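Local coordinates for protein regulator of nonsense transcripts 2 (Homo sapiens, PDB 4CEK) that takes part in nonsense-mediated mRNA decay, here represented by the second of its three MIF4G domains, an all-helical module that probably serves as a scaffold, at residues G7-D11 and R262-S267; D88-D92 and L158-P162; L125-V129 and D167-Y172; K231-L235 and E269-T274; E279-K285 and V298-Y303. One frame throughout, in Å; residues are numbered along the deposited sequence.

Contact 1 of 5, residues G7-D11 and R262-S267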
# COMPACT_ATOMS: atom_id res chain seq x y z
N GLY A 7 1.08 10.91 -20.86
CA GLY A 7 0.21 9.77 -20.46
C GLY A 7 0.80 8.97 -19.31
O GLY A 7 1.65 8.10 -19.53
N ILE A 8 0.33 9.24 -18.09
CA ILE A 8 0.80 8.52 -16.91
C ILE A 8 0.25 7.10 -16.82
O ILE A 8 0.94 6.23 -16.33
CB ILE A 8 0.47 9.25 -15.58
CG1 ILE A 8 1.15 10.63 -15.53
CG2 ILE A 8 0.96 8.43 -14.40
CD1 ILE A 8 0.71 11.48 -14.36
N TRP A 9 -0.97 6.87 -17.30
CA TRP A 9 -1.64 5.56 -17.14
C TRP A 9 -1.68 4.79 -18.43
O TRP A 9 -1.64 5.38 -19.50
CB TRP A 9 -3.06 5.75 -16.59
CG TRP A 9 -3.08 6.69 -15.42
CD1 TRP A 9 -3.38 8.05 -15.42
CD2 TRP A 9 -2.71 6.38 -14.03
NE1 TRP A 9 -3.25 8.59 -14.17
CE2 TRP A 9 -2.84 7.63 -13.28
CE3 TRP A 9 -2.29 5.24 -13.36
CZ2 TRP A 9 -2.57 7.72 -11.91
CZ3 TRP A 9 -2.03 5.32 -11.98
CH2 TRP A 9 -2.17 6.53 -11.28
N GLU A 10 -1.76 3.46 -18.35
CA GLU A 10 -1.81 2.62 -19.56
C GLU A 10 -3.18 2.72 -20.24
O GLU A 10 -3.29 3.00 -21.42
CB GLU A 10 -1.51 1.14 -19.27
CG GLU A 10 -0.06 0.84 -18.90
CD GLU A 10 0.20 0.95 -17.40
OE1 GLU A 10 -0.03 2.04 -16.81
OE2 GLU A 10 0.62 -0.06 -16.79
N ASP A 11 -4.22 2.50 -19.44
CA ASP A 11 -5.57 2.30 -19.91
C ASP A 11 -6.39 3.56 -19.61
O ASP A 11 -5.85 4.60 -19.24
CB ASP A 11 -6.14 1.08 -19.16
CG ASP A 11 -6.98 0.18 -20.03
OD1 ASP A 11 -7.52 0.65 -21.06
OD2 ASP A 11 -7.12 -1.01 -19.67
N ARG A 262 6.12 3.16 -12.84
CA ARG A 262 5.73 3.94 -14.01
C ARG A 262 5.07 5.22 -13.61
O ARG A 262 5.32 6.25 -14.23
CB ARG A 262 4.81 3.16 -14.95
CG ARG A 262 5.57 2.19 -15.84
CD ARG A 262 4.65 1.09 -16.32
NE ARG A 262 5.28 0.24 -17.32
CZ ARG A 262 4.68 -0.76 -17.95
NH1 ARG A 262 3.40 -1.06 -17.70
NH2 ARG A 262 5.37 -1.47 -18.85
N PHE A 263 4.23 5.17 -12.58
CA PHE A 263 3.63 6.38 -12.01
C PHE A 263 4.71 7.38 -11.65
O PHE A 263 4.64 8.56 -12.02
CB PHE A 263 2.74 6.03 -10.81
CG PHE A 263 2.13 7.23 -10.11
CD1 PHE A 263 0.96 7.79 -10.57
CD2 PHE A 263 2.71 7.75 -8.95
CE1 PHE A 263 0.39 8.89 -9.91
CE2 PHE A 263 2.16 8.86 -8.29
CZ PHE A 263 0.99 9.43 -8.77
N LEU A 264 5.75 6.90 -10.98
CA LEU A 264 6.84 7.78 -10.58
C LEU A 264 7.65 8.28 -11.75
O LEU A 264 8.06 9.46 -11.79
CB LEU A 264 7.76 7.08 -9.61
CG LEU A 264 7.22 6.72 -8.21
CD1 LEU A 264 8.25 5.83 -7.53
CD2 LEU A 264 6.90 7.94 -7.33
N PHE A 265 7.93 7.38 -12.70
CA PHE A 265 8.79 7.72 -13.84
C PHE A 265 8.04 8.68 -14.77
O PHE A 265 8.59 9.64 -15.23
CB PHE A 265 9.27 6.45 -14.58
CG PHE A 265 10.24 6.72 -15.69
CD1 PHE A 265 11.58 6.83 -15.43
CD2 PHE A 265 9.81 6.86 -16.99
CE1 PHE A 265 12.50 7.09 -16.45
CE2 PHE A 265 10.72 7.11 -18.03
CZ PHE A 265 12.07 7.23 -17.75
N ARG A 266 6.76 8.45 -14.99
CA ARG A 266 6.00 9.28 -15.91
C ARG A 266 5.59 10.66 -15.35
O ARG A 266 5.47 11.63 -16.10
CB ARG A 266 4.79 8.48 -16.40
CG ARG A 266 5.23 7.33 -17.28
CD ARG A 266 4.09 6.40 -17.64
NE ARG A 266 4.60 5.27 -18.41
CZ ARG A 266 3.89 4.21 -18.81
NH1 ARG A 266 2.59 4.10 -18.50
NH2 ARG A 266 4.48 3.24 -19.50
N SER A 267 5.39 10.75 -14.04
CA SER A 267 5.01 12.00 -13.40
C SER A 267 6.16 13.01 -13.49
O SER A 267 7.29 12.69 -13.14
CB SER A 267 4.62 11.72 -11.94
OG SER A 267 3.52 10.81 -11.89
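Ile8 and Arg266 bring the two backbones nearest, with their CA atoms 5.3 Å apart, where the non-helical segment 7-11 runs past the C-terminal turn of helix 247-266. The apolar half centres on Phe263. Its CD1 meets Trp9 CH2 at 3.4 Å. The two side chains run side by side and point the same way, and their rings meet obliquely, planes at 40°. Ile8 CG2 also touches Phe263 CD1, at 3.9 Å, and sits over one face of the Trp9 indole. Ile8 CD1 reaches on to Ser267 OG. That hydroxyl lies over the centre of one face of the Phe263 ring and donates to Phe263 O. The polar half is looser. The straight Arg266 chain passes close to Ile8: its CD packs against Ile8 O, and its NH1 gives the same oxygen a weak hydrogen bond of 3.5 Å. Glu10 OE2 pairs with Arg262 NH1 at 3.1 Å, while Glu10 OE1 makes a long salt bridge to Arg266 NH1. The carboxylate stands nearly perpendicular to both guanidinium planes. Outside partners hold two of these groups: Trp9 NE1 bonds to Glu19, and Arg262 NE to Tyr304 O. The N-terminal segment is therefore probably held more by its apolar contacts than by its charges, since Glu10 is poorly ordered and its bridges are weak or long.

Contact 2 of 5, residues D88-D92 and L158-P162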
# COMPACT_ATOMS: atom_id res chain seq x y z
N ASP A 88 3.68 -10.92 9.37
CA ASP A 88 4.80 -10.50 10.24
C ASP A 88 4.35 -10.27 11.68
O ASP A 88 3.16 -10.37 12.01
CB ASP A 88 5.49 -9.23 9.68
CG ASP A 88 4.51 -8.20 9.12
OD1 ASP A 88 3.40 -8.04 9.65
OD2 ASP A 88 4.86 -7.53 8.12
N GLU A 89 5.33 -9.99 12.54
CA GLU A 89 5.09 -9.60 13.94
C GLU A 89 4.10 -8.42 14.03
O GLU A 89 3.25 -8.41 14.90
CB GLU A 89 6.40 -9.21 14.63
CG GLU A 89 7.39 -10.35 14.84
CD GLU A 89 8.49 -10.44 13.78
OE1 GLU A 89 8.19 -10.42 12.56
OE2 GLU A 89 9.67 -10.56 14.18
N ALA A 90 4.22 -7.47 13.11
CA ALA A 90 3.38 -6.25 13.10
C ALA A 90 1.89 -6.59 12.93
O ALA A 90 1.06 -6.08 13.67
CB ALA A 90 3.83 -5.30 11.99
N GLU A 91 1.59 -7.46 11.98
CA GLU A 91 0.22 -7.95 11.76
C GLU A 91 -0.30 -8.83 12.88
O GLU A 91 -1.49 -8.79 13.16
CB GLU A 91 0.13 -8.72 10.43
CG GLU A 91 0.20 -7.80 9.23
CD GLU A 91 0.62 -8.52 7.96
OE1 GLU A 91 0.11 -9.63 7.67
OE2 GLU A 91 1.48 -7.95 7.27
N ASP A 92 0.57 -9.64 13.50
CA ASP A 92 0.15 -10.45 14.64
C ASP A 92 -0.26 -9.57 15.83
O ASP A 92 -1.32 -9.76 16.42
CB ASP A 92 1.27 -11.40 15.09
CG ASP A 92 0.83 -12.33 16.24
OD1 ASP A 92 0.13 -13.35 15.99
OD2 ASP A 92 1.17 -12.01 17.40
N LEU A 158 -7.65 -3.00 7.56
CA LEU A 158 -6.94 -2.76 6.30
C LEU A 158 -5.47 -3.25 6.39
O LEU A 158 -4.99 -3.87 5.46
CB LEU A 158 -6.99 -1.29 5.94
CG LEU A 158 -8.39 -0.73 5.74
CD1 LEU A 158 -8.33 0.70 5.25
CD2 LEU A 158 -9.13 -1.60 4.73
N PHE A 159 -4.80 -3.04 7.52
CA PHE A 159 -3.37 -3.33 7.64
C PHE A 159 -3.09 -4.83 7.69
O PHE A 159 -2.04 -5.29 7.22
CB PHE A 159 -2.79 -2.63 8.88
CG PHE A 159 -1.34 -2.94 9.14
CD1 PHE A 159 -0.34 -2.24 8.46
CD2 PHE A 159 -0.97 -3.90 10.06
CE1 PHE A 159 1.00 -2.49 8.71
CE2 PHE A 159 0.37 -4.17 10.31
CZ PHE A 159 1.37 -3.45 9.63
N ILE A 160 -4.02 -5.61 8.26
CA ILE A 160 -3.81 -7.06 8.31
C ILE A 160 -4.39 -7.78 7.09
O ILE A 160 -4.65 -8.97 7.20
CB ILE A 160 -4.32 -7.75 9.61
CG1 ILE A 160 -5.83 -7.58 9.79
CG2 ILE A 160 -3.57 -7.24 10.84
CD1 ILE A 160 -6.36 -8.23 11.05
N VAL A 161 -4.58 -7.11 5.95
CA VAL A 161 -4.80 -7.84 4.69
C VAL A 161 -3.90 -9.08 4.64
O VAL A 161 -2.70 -8.96 4.87
CB VAL A 161 -4.46 -7.06 3.39
CG1 VAL A 161 -5.70 -6.69 2.63
CG2 VAL A 161 -3.57 -5.86 3.64
N PRO A 162 -4.46 -10.25 4.35
CA PRO A 162 -3.57 -11.42 4.19
C PRO A 162 -2.70 -11.39 2.90
O PRO A 162 -3.14 -10.87 1.86
CB PRO A 162 -4.56 -12.59 4.16
CG PRO A 162 -5.83 -12.00 3.64
CD PRO A 162 -5.88 -10.59 4.17
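The Phe159 ring meets Ala90 at its edge: Ala90 CB lies near the ring plane, 3.9 Å from CZ, and Ala90 C is also in plane. Glu91 CG comes in obliquely, 3.8 Å from Phe159 CE2. Lys215 makes a cation-pi contact with the same ring. This is where the first turn of helix 89-99 meets the C-terminal end of helix 148-159 in the all-helical MIF4G2 fragment. Phe159 CG is anti to the backbone N (chi1 177°), which carries the ring out from its own helix to the other one. Ile160, the first residue beyond the helix, adds a second packing contact: its CG2 lies 3.5 Å from Glu91 O and 4.0 Å from Glu91 CB. No hydrogen bond joins the two segments. With an alanine in place of Phe159, a gap would probably open beside Ala90 CB and Glu91 CG, and Lys215 would be left without its ring partner. The Glu91 carboxylate stands almost perpendicular to the ring and has a weak, long ion pair with Lys215. Helix 89-99 has its own N-cap: Asp88 OD1 accepts from Glu91 N at 3.0 Å, with an N-H...O angle of 158°.

Contact 3 of 5, residues L125-V129 and D167-Y172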
# COMPACT_ATOMS: atom_id res chain seq x y z
N LEU A 125 -15.21 -6.66 3.95
CA LEU A 125 -14.21 -5.96 3.15
C LEU A 125 -13.47 -6.85 2.16
O LEU A 125 -13.32 -6.44 1.00
CB LEU A 125 -13.20 -5.23 4.06
CG LEU A 125 -13.59 -3.79 4.41
CD1 LEU A 125 -12.55 -3.14 5.31
CD2 LEU A 125 -13.85 -3.02 3.12
N PRO A 126 -13.02 -8.04 2.59
CA PRO A 126 -12.32 -8.96 1.71
C PRO A 126 -13.13 -9.42 0.51
O PRO A 126 -12.55 -10.06 -0.39
CB PRO A 126 -12.01 -10.16 2.61
CG PRO A 126 -12.08 -9.65 4.00
CD PRO A 126 -13.11 -8.57 3.97
N ASN A 127 -14.43 -9.14 0.51
CA ASN A 127 -15.28 -9.45 -0.65
C ASN A 127 -15.47 -8.30 -1.59
O ASN A 127 -16.07 -8.48 -2.63
CB ASN A 127 -16.67 -9.93 -0.20
CG ASN A 127 -16.62 -11.19 0.64
OD1 ASN A 127 -15.60 -11.86 0.70
ND2 ASN A 127 -17.71 -11.50 1.29
N CYS A 128 -14.97 -7.11 -1.25
CA CYS A 128 -15.17 -5.93 -2.11
C CYS A 128 -14.12 -5.91 -3.20
O CYS A 128 -13.24 -5.07 -3.23
CB CYS A 128 -15.17 -4.63 -1.30
SG CYS A 128 -16.53 -4.53 -0.09
N VAL A 129 -14.24 -6.86 -4.12
CA VAL A 129 -13.27 -7.06 -5.19
C VAL A 129 -13.57 -6.30 -6.51
O VAL A 129 -12.99 -6.62 -7.53
CB VAL A 129 -13.03 -8.58 -5.45
CG1 VAL A 129 -12.41 -9.23 -4.24
CG2 VAL A 129 -14.33 -9.30 -5.79
N ASP A 167 -4.78 -9.23 -4.37
CA ASP A 167 -5.80 -8.61 -5.24
C ASP A 167 -6.61 -7.50 -4.55
O ASP A 167 -7.15 -6.61 -5.21
CB ASP A 167 -6.77 -9.68 -5.77
CG ASP A 167 -7.49 -10.44 -4.64
OD1 ASP A 167 -6.81 -10.99 -3.73
OD2 ASP A 167 -8.74 -10.50 -4.66
N LEU A 168 -6.69 -7.56 -3.22
CA LEU A 168 -7.37 -6.53 -2.41
C LEU A 168 -6.63 -5.18 -2.32
O LEU A 168 -7.25 -4.12 -2.26
CB LEU A 168 -7.63 -7.06 -1.01
CG LEU A 168 -8.60 -8.24 -0.91
CD1 LEU A 168 -8.70 -8.71 0.54
CD2 LEU A 168 -9.95 -7.86 -1.49
N LEU A 169 -5.31 -5.21 -2.38
CA LEU A 169 -4.54 -3.98 -2.14
C LEU A 169 -5.01 -2.77 -2.92
O LEU A 169 -5.01 -1.67 -2.38
CB LEU A 169 -3.05 -4.20 -2.43
CG LEU A 169 -2.41 -5.26 -1.53
CD1 LEU A 169 -0.93 -5.44 -1.84
CD2 LEU A 169 -2.67 -4.93 -0.08
N PRO A 170 -5.33 -2.92 -4.22
CA PRO A 170 -5.72 -1.70 -4.95
C PRO A 170 -7.07 -1.15 -4.46
O PRO A 170 -7.31 0.07 -4.53
CB PRO A 170 -5.88 -2.18 -6.41
CG PRO A 170 -5.13 -3.46 -6.49
CD PRO A 170 -5.12 -4.07 -5.12
N PHE A 171 -7.95 -2.05 -4.04
CA PHE A 171 -9.29 -1.64 -3.59
C PHE A 171 -9.15 -0.99 -2.20
O PHE A 171 -9.65 0.15 -1.97
CB PHE A 171 -10.24 -2.85 -3.66
CG PHE A 171 -10.34 -3.44 -5.06
CD1 PHE A 171 -10.88 -2.70 -6.11
CD2 PHE A 171 -9.81 -4.71 -5.35
CE1 PHE A 171 -10.90 -3.21 -7.42
CE2 PHE A 171 -9.84 -5.23 -6.65
CZ PHE A 171 -10.39 -4.48 -7.68
N TYR A 172 -8.41 -1.66 -1.32
CA TYR A 172 -8.09 -1.11 -0.03
C TYR A 172 -7.44 0.27 -0.12
O TYR A 172 -7.81 1.17 0.62
CB TYR A 172 -7.25 -2.08 0.75
CG TYR A 172 -8.06 -3.22 1.32
CD1 TYR A 172 -9.37 -3.50 0.87
CD2 TYR A 172 -7.51 -4.04 2.29
CE1 TYR A 172 -10.10 -4.55 1.42
CE2 TYR A 172 -8.22 -5.08 2.83
CZ TYR A 172 -9.51 -5.35 2.41
OH TYR A 172 -10.19 -6.42 2.99
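Leu168 makes apolar contacts with Pro126 and Val129, sending its two methyls to different partners. CD1 rests on Pro126 CA at 3.8 Å, and CD2 reaches Val129 CG1 at 3.9 Å as well as Pro126 O. Leu125 CB sits 4.0 Å from Tyr172 CZ. Leu125 also packs on Leu154 and Leu158 of helix 148-159.

Ring contacts come next. The Phe171 ring lies against the backbone of Val129, whose carbonyl carbon is over one face, displaced from the ring centre. Val129 O is 3.4 Å from Phe171 CZ. Phe171 CG is anti to its own carbonyl carbon (chi1 -58°), which lays the ring along the Val129 backbone, and Cys128 O approaches Phe171 CB at 3.8 Å. Phe17 of helix 13-19 meets the Phe171 ring with the planes nearly perpendicular. The Tyr172 ring has Leu168 CB over the centre of one face and Leu125 O in plane at its edge.

Segment 125-129 is the short link between helices 110-124 and 131-144. It starts as a 3-10 turn and continues through an inverse gamma turn centred on Cys128. In this helical repeat-like fold the link packs on the start of helix 169-179.

Polar contacts are few, and no hydrogen bond crosses. Tyr172 OH lies 3.3 Å from Pro126 N, which has no hydrogen to offer. Arg165 bridges the two sides, with a hydrogen bond to Pro126 O and a salt bridge to Asp167 OD2.

Contact 4 of 5, residues K231-L235 and E269-T274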
# COMPACT_ATOMS: atom_id res chain seq x y z
N LYS A 231 5.31 11.25 -3.60
CA LYS A 231 6.40 10.74 -4.46
C LYS A 231 7.68 10.72 -3.68
O LYS A 231 8.45 9.75 -3.74
CB LYS A 231 6.54 11.61 -5.70
CG LYS A 231 5.37 11.41 -6.65
CD LYS A 231 5.19 12.53 -7.67
CE LYS A 231 3.96 12.25 -8.52
NZ LYS A 231 2.73 12.78 -7.84
N ASN A 232 7.89 11.79 -2.93
CA ASN A 232 9.08 11.94 -2.09
C ASN A 232 9.15 10.85 -1.02
O ASN A 232 10.22 10.32 -0.79
CB ASN A 232 9.09 13.33 -1.46
CG ASN A 232 10.42 13.68 -0.82
OD1 ASN A 232 11.42 13.73 -1.50
ND2 ASN A 232 10.42 13.96 0.48
N ASP A 233 8.03 10.50 -0.39
CA ASP A 233 7.98 9.36 0.57
C ASP A 233 8.48 8.05 -0.02
O ASP A 233 9.28 7.32 0.57
CB ASP A 233 6.53 9.02 0.96
CG ASP A 233 6.02 9.79 2.14
OD1 ASP A 233 6.78 9.93 3.13
OD2 ASP A 233 4.83 10.20 2.09
N THR A 234 7.90 7.70 -1.16
CA THR A 234 8.17 6.43 -1.77
C THR A 234 9.56 6.41 -2.45
O THR A 234 10.21 5.38 -2.48
CB THR A 234 7.06 6.11 -2.76
OG1 THR A 234 5.81 6.19 -2.04
CG2 THR A 234 7.29 4.71 -3.41
N LEU A 235 10.00 7.54 -3.00
CA LEU A 235 11.39 7.65 -3.44
C LEU A 235 12.39 7.46 -2.30
O LEU A 235 13.47 6.90 -2.52
CB LEU A 235 11.66 8.98 -4.14
CG LEU A 235 11.05 9.03 -5.55
CD1 LEU A 235 11.03 10.44 -6.13
CD2 LEU A 235 11.83 8.08 -6.44
N GLU A 269 7.02 15.63 -11.78
CA GLU A 269 7.60 15.99 -10.49
C GLU A 269 8.68 15.03 -10.07
O GLU A 269 9.70 15.43 -9.49
CB GLU A 269 6.51 16.00 -9.42
CG GLU A 269 5.37 16.98 -9.68
CD GLU A 269 4.17 16.38 -10.40
OE1 GLU A 269 4.35 15.62 -11.39
OE2 GLU A 269 3.04 16.69 -9.99
N SER A 270 8.45 13.74 -10.37
CA SER A 270 9.31 12.65 -9.89
C SER A 270 10.18 12.02 -10.95
O SER A 270 11.07 11.23 -10.60
CB SER A 270 8.44 11.55 -9.27
OG SER A 270 7.25 11.39 -10.01
N HIS A 271 9.94 12.35 -12.22
CA HIS A 271 10.59 11.70 -13.36
C HIS A 271 12.08 11.64 -13.23
O HIS A 271 12.69 10.55 -13.34
CB HIS A 271 10.20 12.38 -14.68
CG HIS A 271 11.07 11.95 -15.85
ND1 HIS A 271 11.74 12.82 -16.61
CD2 HIS A 271 11.40 10.68 -16.32
CE1 HIS A 271 12.45 12.15 -17.53
NE2 HIS A 271 12.24 10.85 -17.35
N LEU A 272 12.69 12.79 -12.97
CA LEU A 272 14.14 12.94 -12.98
C LEU A 272 14.80 12.15 -11.89
O LEU A 272 15.89 11.62 -12.07
CB LEU A 272 14.54 14.44 -12.88
CG LEU A 272 16.02 14.86 -12.71
CD1 LEU A 272 16.34 16.22 -13.33
CD2 LEU A 272 16.44 14.85 -11.24
N ARG A 273 14.17 12.09 -10.73
CA ARG A 273 14.79 11.41 -9.59
C ARG A 273 14.60 9.92 -9.67
O ARG A 273 15.48 9.16 -9.24
CB ARG A 273 14.23 11.92 -8.28
CG ARG A 273 15.18 11.69 -7.12
CD ARG A 273 14.44 11.83 -5.81
NE ARG A 273 15.00 12.89 -4.97
CZ ARG A 273 14.34 13.50 -3.99
NH1 ARG A 273 13.08 13.16 -3.69
NH2 ARG A 273 14.95 14.47 -3.28
N THR A 274 13.46 9.50 -10.22
CA THR A 274 13.20 8.09 -10.52
C THR A 274 14.27 7.55 -11.49
O THR A 274 14.93 6.54 -11.24
CB THR A 274 11.80 7.91 -11.12
OG1 THR A 274 10.84 8.58 -10.28
CG2 THR A 274 11.40 6.43 -11.21
O HOH W 1 13.29 15.65 -1.66
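Two nearly parallel helices of the MIF4G fold meet here, 231-243 and 268-287, with helix 247-266 between them in the chain. The axes of the two short segments approach to 10.7 Å and cross at -17°. Lys231 lies along Ser270, its CD 3.3 Å from Ser270 OG. The Ser270 hydroxyl itself bonds to Leu264 O of the intervening helix. Further out, Lys231 CD touches Glu269 CB. The Lys231 chain bends at its last torsion, and its NZ is 4.5 Å from Glu269 OE2, too far for a salt bridge. With an alanine at Lys231 a gap would probably open beside Ser270 and Glu269 CB, and the Glu269 carboxylate is likely to be left without this nearby positive charge. Leu235 fills the next turn. Its CD1 packs on Arg273 CD at 3.7 Å, and its CD2 faces Thr274 OG1. Arg273 lies at the exposed side. Its CG is anti to the backbone N (chi1 -157°) and the chain bends at chi3, bringing the guanidinium to Asn232. Arg273 NH1 donates to Asn232 OD1 at 2.8 Å, in the carbonyl plane and near the guanidinium plane. A water also links the pair, donating to Asn232 OD1 and accepting from Arg273 NH2. Thr274 OG1 turns back to its own helix and donates to Ser270 O. Parallel packing of every second helix, with an antiparallel one linking them, is typical of alpha-alpha solenoids such as MIF4G domains.

Contact 5 of 5, residues E279-K285 and V298-Y303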
# COMPACT_ATOMS: atom_id res chain seq x y z
N GLU A 279 18.86 4.26 -13.09
CA GLU A 279 20.22 4.14 -13.64
C GLU A 279 21.22 3.73 -12.58
O GLU A 279 22.14 2.99 -12.90
CB GLU A 279 20.70 5.44 -14.32
CG GLU A 279 19.87 5.90 -15.50
CD GLU A 279 19.88 4.95 -16.72
OE1 GLU A 279 20.94 4.37 -17.05
OE2 GLU A 279 18.80 4.80 -17.35
N GLN A 280 21.05 4.14 -11.33
CA GLN A 280 21.95 3.62 -10.28
C GLN A 280 21.77 2.13 -10.02
O GLN A 280 22.73 1.45 -9.63
CB GLN A 280 21.76 4.33 -8.95
CG GLN A 280 22.21 5.78 -8.92
CD GLN A 280 21.87 6.44 -7.59
OE1 GLN A 280 21.68 5.76 -6.57
NE2 GLN A 280 21.77 7.77 -7.60
N MET A 281 20.55 1.62 -10.17
CA MET A 281 20.31 0.17 -10.01
C MET A 281 20.97 -0.61 -11.12
O MET A 281 21.57 -1.62 -10.86
CB MET A 281 18.85 -0.18 -10.04
CG MET A 281 18.06 0.35 -8.89
SD MET A 281 16.29 -0.03 -9.09
CE MET A 281 16.24 -1.82 -9.20
N MET A 282 20.85 -0.13 -12.36
CA MET A 282 21.48 -0.75 -13.52
C MET A 282 23.00 -0.68 -13.42
O MET A 282 23.68 -1.71 -13.57
CB MET A 282 21.01 -0.11 -14.81
CG MET A 282 19.59 -0.54 -15.16
SD MET A 282 19.36 -2.29 -15.61
CE MET A 282 19.49 -2.08 -17.39
N ARG A 283 23.54 0.49 -13.09
CA ARG A 283 24.98 0.59 -12.81
C ARG A 283 25.43 -0.41 -11.75
O ARG A 283 26.50 -1.00 -11.88
CB ARG A 283 25.38 2.03 -12.45
CG ARG A 283 25.34 2.98 -13.64
CD ARG A 283 25.80 4.39 -13.25
NE ARG A 283 26.36 5.14 -14.38
CZ ARG A 283 25.65 5.84 -15.28
NH1 ARG A 283 24.32 5.89 -15.22
NH2 ARG A 283 26.28 6.50 -16.25
N LYS A 284 24.62 -0.64 -10.72
CA LYS A 284 24.97 -1.52 -9.60
C LYS A 284 24.92 -3.01 -9.90
O LYS A 284 25.61 -3.75 -9.27
CB LYS A 284 24.03 -1.30 -8.41
CG LYS A 284 24.35 -0.14 -7.48
CD LYS A 284 23.47 -0.20 -6.23
CE LYS A 284 23.50 1.10 -5.44
NZ LYS A 284 24.82 1.36 -4.80
N LYS A 285 24.03 -3.47 -10.80
CA LYS A 285 23.99 -4.92 -11.13
C LYS A 285 25.34 -5.41 -11.71
O LYS A 285 25.85 -6.42 -11.24
CB LYS A 285 22.81 -5.30 -12.06
CG LYS A 285 22.70 -4.48 -13.33
CD LYS A 285 22.47 -5.29 -14.58
CE LYS A 285 22.68 -4.41 -15.81
NZ LYS A 285 22.60 -5.20 -17.07
N VAL A 298 16.62 -7.01 -11.54
CA VAL A 298 16.82 -5.58 -11.70
C VAL A 298 16.56 -5.11 -13.15
O VAL A 298 15.85 -4.11 -13.38
CB VAL A 298 18.27 -5.19 -11.28
CG1 VAL A 298 18.57 -3.72 -11.59
CG2 VAL A 298 18.54 -5.51 -9.78
N GLU A 299 17.11 -5.83 -14.14
CA GLU A 299 16.84 -5.52 -15.56
C GLU A 299 15.36 -5.47 -15.89
O GLU A 299 14.88 -4.52 -16.49
CB GLU A 299 17.54 -6.56 -16.47
CG GLU A 299 19.04 -6.37 -16.44
CD GLU A 299 19.84 -7.53 -16.99
OE1 GLU A 299 19.28 -8.57 -17.31
OE2 GLU A 299 21.06 -7.39 -17.10
N ASN A 300 14.64 -6.49 -15.46
CA ASN A 300 13.21 -6.55 -15.74
C ASN A 300 12.41 -5.38 -15.13
O ASN A 300 11.60 -4.77 -15.83
CB ASN A 300 12.67 -7.91 -15.35
CG ASN A 300 13.13 -8.99 -16.30
OD1 ASN A 300 13.68 -8.70 -17.38
ND2 ASN A 300 12.93 -10.26 -15.90
N ALA A 301 12.73 -5.00 -13.88
CA ALA A 301 12.09 -3.85 -13.26
C ALA A 301 12.45 -2.58 -13.99
O ALA A 301 11.59 -1.72 -14.20
CB ALA A 301 12.45 -3.72 -11.78
N TYR A 302 13.71 -2.45 -14.37
CA TYR A 302 14.15 -1.29 -15.15
C TYR A 302 13.36 -1.09 -16.47
O TYR A 302 12.81 0.03 -16.74
CB TYR A 302 15.65 -1.38 -15.41
CG TYR A 302 16.24 -0.25 -16.27
CD1 TYR A 302 16.29 -0.33 -17.66
CD2 TYR A 302 16.77 0.88 -15.68
CE1 TYR A 302 16.85 0.68 -18.43
CE2 TYR A 302 17.33 1.89 -16.43
CZ TYR A 302 17.38 1.79 -17.80
OH TYR A 302 17.92 2.83 -18.48
N TYR A 303 13.30 -2.15 -17.28
CA TYR A 303 12.67 -2.09 -18.62
C TYR A 303 11.14 -2.01 -18.52
O TYR A 303 10.46 -1.49 -19.41
CB TYR A 303 13.08 -3.31 -19.46
CG TYR A 303 14.56 -3.28 -19.85
CD1 TYR A 303 15.10 -2.23 -20.60
CD2 TYR A 303 15.41 -4.27 -19.47
CE1 TYR A 303 16.42 -2.18 -20.94
CE2 TYR A 303 16.74 -4.24 -19.80
CZ TYR A 303 17.26 -3.20 -20.55
OH TYR A 303 18.63 -3.19 -20.90
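This is an antiparallel helix-helix contact at the C-terminal end of the domain, between helices 268-287 and 292-305. The axes of the short segments come within 9.9 Å, with 156° between their directions. Met282 is a knob in a hole formed by Val298, Glu299, Tyr302 and Tyr303. It crosses Tyr302 at about a right angle, with its sulfur over the ring face, 4.2 Å from the centroid, in a Met-aromatic contact. Bends at chi2 and chi3 carry its CE on to Tyr303 OH, 3.8 Å away. On the inner side Met281 CE packs against Val298 CG1 at 3.8 Å, and both residues also touch helix 247-266. Polar pairs flank the apolar contacts. Glu279 OE2 accepts a hydrogen bond from Tyr302 OH and lies near the plane of the ring at its edge. The modelled distance is very short, so its exact length is doubtful. Near the other end, Lys285 NZ donates to Glu299 OE2 at 2.7 Å, on the anti lone pair. The Lys285 side chain crosses Glu299 at about a right angle, its CD 3.6 Å from the same oxygen. The knob probably helps set how the helices fit, while the flanking polar pairs probably help fix how they lie along each other.

In the fold
Contacts 2 and 3 lie toward one end of the helical array, and contacts 1, 4 and 5 toward the other. Contacts 2 and 4 have centres 27 Å apart, on opposite sides of the chain's centre. Contacts 2 and 3 touch through Val161 on Tyr172, and their segments alternate along the chain. Contacts 1 and 4 touch through Leu264 and Ser270, with centres 12 Å apart. Contacts 4 and 5 share helix 268-287, with centres 16 Å apart. Contact 1 joins the N-terminal segment to helix 247-266, and both segments of contacts 2 and 3 fall between its two segments. The chain's start is thus brought against its late helices, while the other contacts join parts closer in sequence.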